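Local coordinates for hypothetical protein, IPT/TIG domain protein (Bacteroides ovatus, PDB 4HW6) that is of unknown function but probably binds carbohydrate as an auxiliary nutrient-binding protein, with an IPT/TIG domain joined to a six-bladed beta-propeller, at residues Arg413-Ile418 against Val426-Pro431; Val376-Gly381 against Glu394-Ala399; Val52-Tyr57 against Leu69-Pro74; Pro312-Gly317 against Met328-Arg333. All coordinates share one frame; numbering follows the deposited sequence.

Interaction 1 (Arg413-Ile418 against Val426-Pro431)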
loop_
_atom_site.group_PDB
_atom_site.type_symbol
_atom_site.label_atom_id
_atom_site.label_comp_id
_atom_site.label_asym_id
_atom_site.label_seq_id
_atom_site.Cartn_x
_atom_site.Cartn_y
_atom_site.Cartn_z
ATOM N N ARG A 413 0.917 2.760 -9.028
ATOM C CA ARG A 413 2.272 2.203 -9.078
ATOM C C ARG A 413 2.319 0.753 -8.592
ATOM O O ARG A 413 3.401 0.169 -8.530
ATOM C CB ARG A 413 3.220 3.076 -8.263
ATOM C CG ARG A 413 3.198 4.530 -8.712
ATOM C CD ARG A 413 4.187 5.430 -7.987
ATOM N NE ARG A 413 4.041 6.814 -8.447
ATOM C CZ ARG A 413 3.091 7.665 -8.054
ATOM N NH1 ARG A 413 2.200 7.323 -7.146
ATOM N NH2 ARG A 413 3.036 8.887 -8.581
ATOM N N LYS A 414 1.152 0.210 -8.231
ATOM C CA LYS A 414 0.974 -1.183 -7.786
ATOM C C LYS A 414 1.945 -1.592 -6.672
ATOM O O LYS A 414 2.734 -2.511 -6.828
ATOM C CB LYS A 414 1.104 -2.156 -8.963
ATOM C CG LYS A 414 0.171 -1.892 -10.141
ATOM C CD LYS A 414 -1.296 -2.021 -9.783
ATOM C CE LYS A 414 -2.161 -1.977 -11.048
ATOM N NZ LYS A 414 -3.430 -1.206 -10.870
ATOM N N CYS A 415 1.868 -0.901 -5.544
ATOM C CA CYS A 415 2.751 -1.178 -4.405
ATOM C C CYS A 415 2.113 -0.704 -3.125
ATOM O O CYS A 415 1.235 0.165 -3.149
ATOM C CB CYS A 415 4.109 -0.492 -4.621
ATOM S SG CYS A 415 4.018 1.315 -4.768
ATOM N N PHE A 416 2.522 -1.299 -2.006
ATOM C CA PHE A 416 2.163 -0.800 -0.699
ATOM C C PHE A 416 3.243 0.160 -0.179
ATOM O O PHE A 416 4.445 -0.058 -0.427
ATOM C CB PHE A 416 2.081 -1.924 0.325
ATOM C CG PHE A 416 0.934 -2.868 0.122
ATOM C CD1 PHE A 416 1.082 -3.989 -0.658
ATOM C CD2 PHE A 416 -0.287 -2.634 0.738
ATOM C CE1 PHE A 416 0.033 -4.874 -0.836
ATOM C CE2 PHE A 416 -1.348 -3.521 0.554
ATOM C CZ PHE A 416 -1.179 -4.629 -0.219
ATOM N N TYR A 417 2.822 1.159 0.595
ATOM C CA TYR A 417 3.733 1.947 1.450
ATOM C C TYR A 417 3.388 1.603 2.894
ATOM O O TYR A 417 2.205 1.548 3.257
ATOM C CB TYR A 417 3.626 3.470 1.212
ATOM C CG TYR A 417 3.830 3.814 -0.233
ATOM C CD1 TYR A 417 5.024 3.505 -0.878
ATOM C CD2 TYR A 417 2.814 4.407 -0.971
ATOM C CE1 TYR A 417 5.181 3.747 -2.227
ATOM C CE2 TYR A 417 2.971 4.673 -2.310
ATOM C CZ TYR A 417 4.155 4.353 -2.934
ATOM O OH TYR A 417 4.278 4.594 -4.279
ATOM N N ILE A 418 4.414 1.342 3.695
ATOM C CA ILE A 418 4.282 1.008 5.097
ATOM C C ILE A 418 5.038 2.032 5.931
ATOM O O ILE A 418 6.230 2.265 5.693
ATOM C CB ILE A 418 4.909 -0.368 5.415
ATOM C CG1 ILE A 418 4.362 -1.458 4.463
ATOM C CG2 ILE A 418 4.704 -0.725 6.901
ATOM C CD1 ILE A 418 2.880 -1.727 4.597
ATOM N N VAL A 426 9.489 5.170 5.481
ATOM C CA VAL A 426 8.444 4.570 4.656
ATOM C C VAL A 426 9.058 3.418 3.864
ATOM O O VAL A 426 9.990 3.604 3.068
ATOM C CB VAL A 426 7.807 5.578 3.678
ATOM C CG1 VAL A 426 6.708 4.901 2.873
ATOM C CG2 VAL A 426 7.255 6.787 4.421
ATOM N N ARG A 427 8.526 2.230 4.084
ATOM C CA ARG A 427 8.945 1.029 3.383
ATOM C C ARG A 427 7.967 0.805 2.219
ATOM O O ARG A 427 6.837 1.311 2.226
ATOM C CB ARG A 427 8.933 -0.178 4.314
ATOM C CG ARG A 427 9.677 -0.014 5.635
ATOM C CD ARG A 427 11.180 0.015 5.479
ATOM N NE ARG A 427 11.778 -1.285 5.176
ATOM C CZ ARG A 427 11.890 -2.318 6.016
ATOM N NH1 ARG A 427 11.508 -2.249 7.264
ATOM N NH2 ARG A 427 12.453 -3.430 5.601
ATOM N N LYS A 428 8.432 0.096 1.205
ATOM C CA LYS A 428 7.603 -0.257 0.053
ATOM C C LYS A 428 7.527 -1.772 -0.095
ATOM O O LYS A 428 8.516 -2.473 0.111
ATOM C CB LYS A 428 8.179 0.385 -1.192
ATOM C CG LYS A 428 7.464 0.099 -2.505
ATOM C CD LYS A 428 8.138 0.960 -3.580
ATOM C CE LYS A 428 7.839 0.526 -4.985
ATOM N NZ LYS A 428 8.601 1.407 -5.937
ATOM N N ILE A 429 6.336 -2.277 -0.420
ATOM C CA ILE A 429 6.185 -3.690 -0.795
ATOM C C ILE A 429 5.721 -3.719 -2.247
ATOM O O ILE A 429 4.670 -3.176 -2.577
ATOM C CB ILE A 429 5.185 -4.462 0.104
ATOM C CG1 ILE A 429 5.577 -4.371 1.587
ATOM C CG2 ILE A 429 5.112 -5.925 -0.355
ATOM C CD1 ILE A 429 4.599 -5.052 2.537
ATOM N N ALA A 430 6.508 -4.344 -3.112
ATOM C CA ALA A 430 6.252 -4.357 -4.544
ATOM C C ALA A 430 7.051 -5.501 -5.152
ATOM O O ALA A 430 7.919 -6.087 -4.484
ATOM C CB ALA A 430 6.709 -3.032 -5.192
ATOM N N PRO A 431 6.780 -5.808 -6.427
ATOM C CA PRO A 431 7.613 -6.761 -7.155
ATOM C C PRO A 431 9.074 -6.353 -7.161
ATOM O O PRO A 431 9.390 -5.165 -7.296
ATOM C CB PRO A 431 7.066 -6.695 -8.580
ATOM C CG PRO A 431 5.680 -6.208 -8.455
ATOM C CD PRO A 431 5.638 -5.334 -7.228
HETATM O O HOH W 1 2.459 -4.898 -4.458
HETATM O O HOH W 2 6.652 4.155 -5.658
#

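Interaction 2 (Val376-Gly381 against Glu394-Ala399)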
loop_
_atom_site.group_PDB
_atom_site.type_symbol
_atom_site.label_atom_id
_atom_site.label_comp_id
_atom_site.label_asym_id
_atom_site.label_seq_id
_atom_site.Cartn_x
_atom_site.Cartn_y
_atom_site.Cartn_z
ATOM N N VAL A 376 -6.856 -14.961 8.952
ATOM C CA VAL A 376 -5.758 -14.021 9.148
ATOM C C VAL A 376 -4.484 -14.720 8.748
ATOM O O VAL A 376 -4.191 -15.796 9.274
ATOM C CB VAL A 376 -5.616 -13.587 10.617
ATOM C CG1 VAL A 376 -4.405 -12.660 10.758
ATOM C CG2 VAL A 376 -6.897 -12.910 11.097
ATOM N N THR A 377 -3.735 -14.129 7.810
ATOM C CA THR A 377 -2.435 -14.680 7.395
ATOM C C THR A 377 -1.402 -13.556 7.465
ATOM O O THR A 377 -1.773 -12.387 7.454
ATOM C CB THR A 377 -2.488 -15.236 5.969
ATOM O OG1 THR A 377 -2.861 -14.171 5.086
ATOM C CG2 THR A 377 -3.491 -16.400 5.873
ATOM N N THR A 378 -0.137 -13.898 7.621
ATOM C CA THR A 378 0.921 -12.896 7.670
ATOM C C THR A 378 1.509 -12.671 6.265
ATOM O O THR A 378 1.899 -13.610 5.600
ATOM C CB THR A 378 1.974 -13.285 8.714
ATOM O OG1 THR A 378 1.326 -13.296 10.005
ATOM C CG2 THR A 378 3.149 -12.260 8.724
ATOM N N TYR A 379 1.483 -11.431 5.799
ATOM C CA TYR A 379 1.977 -11.099 4.468
ATOM C C TYR A 379 3.473 -10.774 4.443
ATOM O O TYR A 379 4.183 -11.228 3.522
ATOM C CB TYR A 379 1.176 -9.923 3.934
ATOM C CG TYR A 379 1.491 -9.416 2.545
ATOM C CD1 TYR A 379 1.368 -10.236 1.399
ATOM C CD2 TYR A 379 1.855 -8.097 2.356
ATOM C CE1 TYR A 379 1.614 -9.728 0.125
ATOM C CE2 TYR A 379 2.105 -7.588 1.094
ATOM C CZ TYR A 379 2.000 -8.394 -0.009
ATOM O OH TYR A 379 2.259 -7.843 -1.244
ATOM N N ALA A 380 3.951 -10.018 5.437
ATOM C CA ALA A 380 5.350 -9.589 5.477
ATOM C C ALA A 380 5.851 -9.369 6.902
ATOM O O ALA A 380 5.086 -8.922 7.769
ATOM C CB ALA A 380 5.523 -8.315 4.628
ATOM N N GLY A 381 7.136 -9.651 7.117
ATOM C CA GLY A 381 7.804 -9.398 8.397
ATOM C C GLY A 381 8.215 -10.664 9.096
ATOM O O GLY A 381 7.884 -11.765 8.640
ATOM N N GLU A 394 12.902 -10.466 0.853
ATOM C CA GLU A 394 11.738 -11.325 0.641
ATOM C C GLU A 394 10.785 -11.223 1.816
ATOM O O GLU A 394 11.213 -11.159 2.964
ATOM C CB GLU A 394 12.151 -12.795 0.497
ATOM C CG GLU A 394 13.135 -13.130 -0.607
ATOM C CD GLU A 394 12.530 -13.051 -1.995
ATOM O OE1 GLU A 394 11.366 -13.487 -2.153
ATOM O OE2 GLU A 394 13.230 -12.574 -2.924
ATOM N N LEU A 395 9.484 -11.238 1.523
ATOM C CA LEU A 395 8.468 -10.818 2.506
ATOM C C LEU A 395 8.525 -11.539 3.840
ATOM O O LEU A 395 8.382 -10.899 4.886
ATOM C CB LEU A 395 7.057 -10.999 1.925
ATOM C CG LEU A 395 6.735 -10.177 0.682
ATOM C CD1 LEU A 395 5.231 -10.230 0.374
ATOM C CD2 LEU A 395 7.186 -8.735 0.809
ATOM N N ARG A 396 8.677 -12.862 3.797
ATOM C CA ARG A 396 8.595 -13.683 5.004
ATOM C C ARG A 396 9.933 -14.299 5.406
ATOM O O ARG A 396 10.164 -14.554 6.583
ATOM C CB ARG A 396 7.538 -14.784 4.829
ATOM C CG ARG A 396 6.082 -14.302 4.693
ATOM C CD ARG A 396 5.520 -13.736 5.960
ATOM N NE ARG A 396 5.636 -14.686 7.066
ATOM C CZ ARG A 396 4.782 -15.665 7.346
ATOM N NH1 ARG A 396 3.693 -15.899 6.597
ATOM N NH2 ARG A 396 5.038 -16.431 8.399
ATOM N N SER A 397 10.822 -14.539 4.456
ATOM C CA SER A 397 12.096 -15.204 4.797
ATOM C C SER A 397 13.141 -14.220 5.305
ATOM O O SER A 397 14.031 -14.601 6.071
ATOM C CB SER A 397 12.638 -15.996 3.606
ATOM O OG SER A 397 12.895 -15.154 2.498
ATOM N N GLN A 398 13.026 -12.960 4.919
ATOM C CA GLN A 398 14.086 -11.962 5.172
ATOM C C GLN A 398 13.639 -10.679 5.870
ATOM O O GLN A 398 14.317 -10.192 6.791
ATOM C CB GLN A 398 14.774 -11.586 3.858
ATOM C CG GLN A 398 15.470 -12.752 3.170
ATOM C CD GLN A 398 16.150 -12.362 1.861
ATOM O OE1 GLN A 398 15.656 -11.499 1.123
ATOM N NE2 GLN A 398 17.286 -12.990 1.571
ATOM N N ALA A 399 12.535 -10.111 5.416
ATOM C CA ALA A 399 12.180 -8.757 5.790
ATOM C C ALA A 399 11.835 -8.630 7.266
ATOM O O ALA A 399 11.179 -9.521 7.858
ATOM C CB ALA A 399 11.028 -8.251 4.966
HETATM O O HOH W 3 0.508 -16.755 7.085
HETATM O O HOH W 4 7.963 -14.473 8.382
#

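Interaction 3 (Val52-Tyr57 against Leu69-Pro74)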
loop_
_atom_site.group_PDB
_atom_site.type_symbol
_atom_site.label_atom_id
_atom_site.label_comp_id
_atom_site.label_asym_id
_atom_site.label_seq_id
_atom_site.Cartn_x
_atom_site.Cartn_y
_atom_site.Cartn_z
ATOM N N VAL A 52 16.450 -7.772 -28.599
ATOM C CA VAL A 52 15.421 -8.608 -28.014
ATOM C C VAL A 52 14.732 -7.820 -26.888
ATOM O O VAL A 52 15.397 -7.174 -26.092
ATOM C CB VAL A 52 16.014 -9.921 -27.443
ATOM C CG1 VAL A 52 14.926 -10.776 -26.803
ATOM C CG2 VAL A 52 16.695 -10.717 -28.554
ATOM N N THR A 53 13.405 -7.854 -26.855
ATOM C CA THR A 53 12.656 -7.371 -25.710
ATOM C C THR A 53 11.744 -8.483 -25.213
ATOM O O THR A 53 11.217 -9.282 -26.004
ATOM C CB THR A 53 11.826 -6.108 -26.040
ATOM O OG1 THR A 53 10.869 -6.397 -27.071
ATOM C CG2 THR A 53 12.734 -4.976 -26.485
ATOM N N ILE A 54 11.585 -8.531 -23.895
ATOM C CA ILE A 54 10.650 -9.426 -23.221
ATOM C C ILE A 54 9.716 -8.555 -22.397
ATOM O O ILE A 54 10.153 -7.768 -21.539
ATOM C CB ILE A 54 11.371 -10.474 -22.354
ATOM C CG1 ILE A 54 12.399 -11.231 -23.204
ATOM C CG2 ILE A 54 10.365 -11.423 -21.713
ATOM C CD1 ILE A 54 12.988 -12.458 -22.524
ATOM N N GLY A 55 8.427 -8.640 -22.711
ATOM C CA GLY A 55 7.435 -7.772 -22.106
ATOM C C GLY A 55 7.681 -6.287 -22.355
ATOM O O GLY A 55 7.246 -5.461 -21.575
ATOM N N GLY A 56 8.368 -5.954 -23.453
ATOM C CA GLY A 56 8.682 -4.563 -23.788
ATOM C C GLY A 56 10.025 -4.045 -23.287
ATOM O O GLY A 56 10.461 -2.968 -23.693
ATOM N N TYR A 57 10.690 -4.807 -22.420
ATOM C CA TYR A 57 11.964 -4.384 -21.840
ATOM C C TYR A 57 13.173 -5.025 -22.534
ATOM O O TYR A 57 13.169 -6.238 -22.775
ATOM C CB TYR A 57 11.965 -4.698 -20.348
ATOM C CG TYR A 57 11.007 -3.773 -19.609
ATOM C CD1 TYR A 57 9.671 -4.127 -19.422
ATOM C CD2 TYR A 57 11.430 -2.548 -19.131
ATOM C CE1 TYR A 57 8.788 -3.280 -18.779
ATOM C CE2 TYR A 57 10.553 -1.688 -18.491
ATOM C CZ TYR A 57 9.237 -2.059 -18.319
ATOM O OH TYR A 57 8.370 -1.221 -17.673
ATOM N N LEU A 69 19.170 -17.581 -30.402
ATOM C CA LEU A 69 19.957 -16.575 -29.698
ATOM C C LEU A 69 19.813 -16.842 -28.207
ATOM O O LEU A 69 18.846 -17.478 -27.773
ATOM C CB LEU A 69 19.514 -15.147 -30.075
ATOM C CG LEU A 69 18.091 -14.683 -29.734
ATOM C CD1 LEU A 69 17.994 -14.322 -28.245
ATOM C CD2 LEU A 69 17.692 -13.467 -30.577
ATOM N N LEU A 70 20.815 -16.402 -27.452
ATOM C CA LEU A 70 20.827 -16.488 -26.008
ATOM C C LEU A 70 20.730 -15.078 -25.451
ATOM O O LEU A 70 21.517 -14.200 -25.830
ATOM C CB LEU A 70 22.126 -17.142 -25.528
ATOM C CG LEU A 70 22.366 -17.278 -24.017
ATOM C CD1 LEU A 70 21.358 -18.227 -23.388
ATOM C CD2 LEU A 70 23.786 -17.751 -23.728
ATOM N N CYS A 71 19.773 -14.858 -24.553
ATOM C CA CYS A 71 19.608 -13.551 -23.938
ATOM C C CYS A 71 19.317 -13.698 -22.440
ATOM O O CYS A 71 19.173 -14.818 -21.925
ATOM C CB CYS A 71 18.512 -12.751 -24.663
ATOM S SG CYS A 71 16.856 -13.382 -24.356
ATOM N N ILE A 72 19.301 -12.567 -21.747
ATOM C CA ILE A 72 19.065 -12.523 -20.310
ATOM C C ILE A 72 17.748 -11.817 -20.039
ATOM O O ILE A 72 17.541 -10.661 -20.456
ATOM C CB ILE A 72 20.217 -11.785 -19.594
ATOM C CG1 ILE A 72 21.541 -12.518 -19.822
ATOM C CG2 ILE A 72 19.959 -11.647 -18.094
ATOM C CD1 ILE A 72 22.720 -11.795 -19.197
ATOM N N CYS A 73 16.848 -12.500 -19.342
ATOM C CA CYS A 73 15.544 -11.934 -19.013
ATOM C C CYS A 73 15.692 -10.676 -18.142
ATOM O O CYS A 73 16.379 -10.707 -17.121
ATOM C CB CYS A 73 14.697 -12.956 -18.248
ATOM S SG CYS A 73 13.016 -12.376 -17.967
ATOM N N PRO A 74 15.043 -9.570 -18.544
ATOM C CA PRO A 74 15.106 -8.328 -17.783
ATOM C C PRO A 74 14.093 -8.323 -16.640
ATOM O O PRO A 74 13.202 -9.172 -16.603
ATOM C CB PRO A 74 14.691 -7.289 -18.823
ATOM C CG PRO A 74 13.672 -8.007 -19.630
ATOM C CD PRO A 74 14.205 -9.414 -19.752
#

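Interaction 4 (Pro312-Gly317 against Met328-Arg333)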
loop_
_atom_site.group_PDB
_atom_site.type_symbol
_atom_site.label_atom_id
_atom_site.label_comp_id
_atom_site.label_asym_id
_atom_site.label_seq_id
_atom_site.Cartn_x
_atom_site.Cartn_y
_atom_site.Cartn_z
ATOM N N PRO A 312 -21.979 -4.111 16.637
ATOM C CA PRO A 312 -20.708 -4.669 16.128
ATOM C C PRO A 312 -20.440 -6.050 16.653
ATOM O O PRO A 312 -20.837 -6.380 17.782
ATOM C CB PRO A 312 -19.646 -3.725 16.677
ATOM C CG PRO A 312 -20.393 -2.450 16.936
ATOM C CD PRO A 312 -21.749 -2.890 17.419
ATOM N N TYR A 313 -19.765 -6.856 15.842
ATOM C CA TYR A 313 -19.379 -8.203 16.263
ATOM C C TYR A 313 -17.932 -8.489 15.925
ATOM O O TYR A 313 -17.426 -8.003 14.921
ATOM C CB TYR A 313 -20.304 -9.268 15.646
ATOM C CG TYR A 313 -20.326 -9.298 14.143
ATOM C CD1 TYR A 313 -19.409 -10.058 13.426
ATOM C CD2 TYR A 313 -21.293 -8.590 13.431
ATOM C CE1 TYR A 313 -19.430 -10.079 12.061
ATOM C CE2 TYR A 313 -21.337 -8.637 12.042
ATOM C CZ TYR A 313 -20.394 -9.380 11.373
ATOM O OH TYR A 313 -20.425 -9.480 9.988
ATOM N N ILE A 314 -17.293 -9.341 16.721
ATOM C CA ILE A 314 -15.878 -9.659 16.501
ATOM C C ILE A 314 -15.702 -10.550 15.279
ATOM O O ILE A 314 -16.524 -11.461 15.016
ATOM C CB ILE A 314 -15.224 -10.292 17.767
ATOM C CG1 ILE A 314 -13.710 -10.325 17.649
ATOM C CG2 ILE A 314 -15.772 -11.702 18.036
ATOM C CD1 ILE A 314 -13.048 -10.595 18.986
ATOM N N VAL A 315 -14.650 -10.249 14.513
ATOM C CA VAL A 315 -14.298 -11.026 13.335
ATOM C C VAL A 315 -13.037 -11.861 13.550
ATOM O O VAL A 315 -13.005 -13.037 13.149
ATOM C CB VAL A 315 -14.199 -10.123 12.087
ATOM C CG1 VAL A 315 -13.663 -10.887 10.873
ATOM C CG2 VAL A 315 -15.580 -9.542 11.789
ATOM N N CYS A 316 -12.009 -11.274 14.143
ATOM C CA CYS A 316 -10.779 -11.989 14.397
ATOM C C CYS A 316 -10.032 -11.496 15.609
ATOM O O CYS A 316 -10.270 -10.410 16.118
ATOM C CB CYS A 316 -9.882 -12.021 13.154
ATOM S SG CYS A 316 -9.186 -10.429 12.757
ATOM N N GLY A 317 -9.138 -12.336 16.086
ATOM C CA GLY A 317 -8.426 -12.062 17.314
ATOM C C GLY A 317 -9.239 -12.445 18.524
ATOM O O GLY A 317 -10.376 -12.914 18.418
HETATM N N MSE A 328 -7.993 -18.907 11.737
HETATM C CA MSE A 328 -9.338 -18.603 11.307
HETATM C C MSE A 328 -10.016 -17.787 12.393
HETATM O O MSE A 328 -10.120 -18.239 13.529
HETATM C CB MSE A 328 -10.109 -19.899 11.056
HETATM C CG MSE A 328 -11.483 -19.668 10.569
HETATM SE SE MSE A 328 -11.487 -18.771 8.786
HETATM C CE MSE A 328 -10.399 -19.853 8.063
ATOM N N GLY A 329 -10.463 -16.588 12.035
ATOM C CA GLY A 329 -11.284 -15.767 12.916
ATOM C C GLY A 329 -10.741 -15.605 14.326
ATOM O O GLY A 329 -9.617 -15.155 14.529
ATOM N N THR A 330 -11.559 -15.944 15.305
ATOM C CA THR A 330 -11.213 -15.753 16.708
ATOM C C THR A 330 -10.222 -16.786 17.236
ATOM O O THR A 330 -9.863 -16.767 18.421
ATOM C CB THR A 330 -12.473 -15.701 17.582
ATOM O OG1 THR A 330 -13.176 -16.951 17.503
ATOM C CG2 THR A 330 -13.388 -14.498 17.188
ATOM N N GLY A 331 -9.770 -17.685 16.356
ATOM C CA GLY A 331 -8.617 -18.538 16.649
ATOM C C GLY A 331 -7.272 -17.894 16.319
ATOM O O GLY A 331 -6.197 -18.366 16.772
ATOM N N ALA A 332 -7.313 -16.811 15.548
ATOM C CA ALA A 332 -6.132 -15.979 15.301
ATOM C C ALA A 332 -5.859 -15.112 16.526
ATOM O O ALA A 332 -6.750 -14.872 17.337
ATOM C CB ALA A 332 -6.327 -15.074 14.092
ATOM N N ARG A 333 -4.612 -14.678 16.642
ATOM C CA ARG A 333 -4.211 -13.657 17.588
ATOM C C ARG A 333 -3.512 -12.541 16.855
ATOM O O ARG A 333 -2.707 -12.802 15.934
ATOM C CB ARG A 333 -3.310 -14.219 18.665
ATOM C CG ARG A 333 -3.939 -15.334 19.491
ATOM C CD ARG A 333 -5.037 -14.777 20.388
ATOM N NE ARG A 333 -5.649 -15.809 21.211
ATOM C CZ ARG A 333 -6.725 -16.522 20.888
ATOM N NH1 ARG A 333 -7.331 -16.361 19.711
ATOM N NH2 ARG A 333 -7.165 -17.452 21.753
#

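Interaction 1 (Arg413-Ile418 against Val426-Pro431)
Phe416 and Ile418 pair with Ile429 and Arg427 through two antiparallel hydrogen-bonded pairs, the backbone core of the hairpin formed by strands 415-420 and 425-431. Phe416 N donates to Ile429 O at 2.9 Å and Ile418 N to Arg427 O at 2.8 Å, each bond being returned from the facing residue. Between them, the non-hydrogen-bonded pair Tyr417-Lys428 turns its side chains to the other face.

Apolar contacts line both faces. On one, Phe416 CB meets Ile429 CB at 4.0 Å, and Ile429 CD1 reaches Ile418 CG1 at 4.1 Å. On the other, Val426 CG1 lies 3.8 Å from Tyr417 CB, while Cys415 CB touches Ala430 CB at 3.7 Å. Lys428, with CG anti to the backbone N (chi1 179°) and an extended chain beyond, lays its methylenes past Cys415, bringing CE within 3.9 Å of Cys415 CB.

Polar side-chain groups find partners beyond the ladder. A water at the Tyr417 ring edge, in plane, donates to Tyr417 OH at 2.8 Å and weakly accepts from Lys428 NZ; the hydroxyl also bonds Asp410. An alanine in place of Lys428 would probably leave Cys415 without this aliphatic cover and the water without its ammonium partner.

Strand 109-115 pairs with the outer side of strand 425-431, so N- and C-terminal strands of the propeller close one blade in the velcro manner. The chemistry implies a hairpin fixed by its backbone ladder, with mainly apolar contacts on its faces and the buried Arg427 guanidinium salt-bridged to Asp420 and Asp392.

Interaction 2 (Val376-Gly381 against Glu394-Ala399)
Leu395 CD1 sits over one face of the Tyr379 ring, 3.8 Å from its centroid and 19° off the ring normal, a CH-pi contact displaced toward the rim. The same leucine places CB 4.1 Å from Ala380 CB, and its carbonyl O takes a nearly straight hydrogen bond of 2.8 Å from Gly381 N. Beside it, the Arg396 chain, bent at chi2 and chi3, folds back across Thr378: Thr378 CB lies 3.8 Å from Arg396 NH1, over one face of the guanidinium, and NH1 gives a weak bond to Thr378 O.

The contact joins two adjacent blades of the beta-propeller, strand 375-380 of one meeting the loop that follows strand 393-394 of the next. A classic beta bulge, Tyr379 and Ala380 facing Val367, lies at this end of the strand. With CG anti to the backbone N (chi1 -179°), the Tyr379 ring swings back to lie against Leu395, although its CB points away from 394-399. A serine in place of Tyr379 would probably leave Leu395 CD1 without the ring face it rests on and open a gap beside Ile429.

Further out, a water accepts from Arg396 NE at 2.7 Å, in the guanidinium plane, and lies close to Gly381 O. Thr378 OG1 is held by Asp326 and Trp324. The loop itself is shaped by Glu394 O, which accepts from both Gln398 N and Ala399 N, while Gln398 OE1 takes the N-H of Glu394.

Interaction 3 (Val52-Tyr57 against Leu69-Pro74)
Val52 presses its CG2 methyl into the fork of Leu69, 3.6 Å from Leu69 CD2 and 3.8 Å from Leu69 CD1, the two side chains sliding past each other in opposite directions. With CG between its backbone N and carbonyl carbon (chi1 63°), Leu69 presents both methyls to Val52. The other Val52 branch, CG1, rests 4.1 Å from Cys71 SG.

Further along, Ile54 CD1 projects over 69-74 where strand 68-72 ends, 4.4 Å from both Cys71 SG and Cys73 CA. The Pro74 ring then fills the hollow between Ile54 and Tyr57: Pro74 CD faces Ile54 CB at 4.0 Å, and Pro74 CG meets Tyr57 CB at 3.8 Å. That hollow lies at the mouth of a type I' turn, where Ile54 and Tyr57 bond to each other through both backbone N-H groups while Gly55 and Gly56 take the positive phi angles it demands.

No hydrogen bond crosses the contact. The short strand axes stay 8.7 Å apart at 50°, since strand 57-64 lies between the two in sheet order and they meet mainly through side chains. Such apolar interlocking between next-but-one strands of the sheet is in keeping with the immunoglobulin-like beta-sandwich core of an IPT/TIG domain.

Interaction 4 (Pro312-Gly317 against Met328-Arg333)
Ile314 and Thr330 meet methyl to methyl, Ile314 CG2 lying 3.8 Å from Thr330 CG2. Ile314 holds CG1 anti to its backbone N (chi1 -167°), which leaves the CG2 branch to make the touch; Thr330 sets CG2 anti to its carbonyl carbon, where it also rests on Gly317 O.

Cys316 brings CB within 3.4 Å of Gly329 O, a carbonyl that accepts from two donors on opposite faces of its plane. Gly317 N reaches it at 3.3 Å, the longer bond and well above the plane, Ala332 N from within its own turn. Arg333, turned at chi2, curls NH1 back to Thr330 O and Ala332 O, both at 2.9 Å and near the guanidinium plane, linking the side chain to the turn after Gly329.

Val315 and Cys316 form a classic bulge facing Ile297, where the chain turns toward the next blade. CA-H...O contacts join the backbones, Gly329 CA to Val315 O at 3.2 Å and Gly317 CA to Ala332 O at 3.3 Å. A CB on Gly329 would crowd Val315 O, and at the Gly317 backbone angles one would collide with Cys316 O. The chemistry is thus chiefly that of backbone against backbone, with glycines permitting the approach.

Overall arrangement
Along the chain the contacts follow in the order interaction 3, interaction 4, interaction 2, interaction 1, each closing before the next opens. Interaction 3 stands apart in the IPT/TIG domain, about 26 Å centre to centre from interaction 1 and about 47 Å from interaction 4. The other three belong to the propeller. Interaction 4 adjoins interaction 2 where Val376 CG2 packs on Cys316 and Ala332; interaction 2 adjoins interaction 1 through Ile429, which meets Tyr379, Ala380 and Leu395. They thus run as a chain of touching contacts across three successive blades, ending at the blade that joins the propeller's two termini.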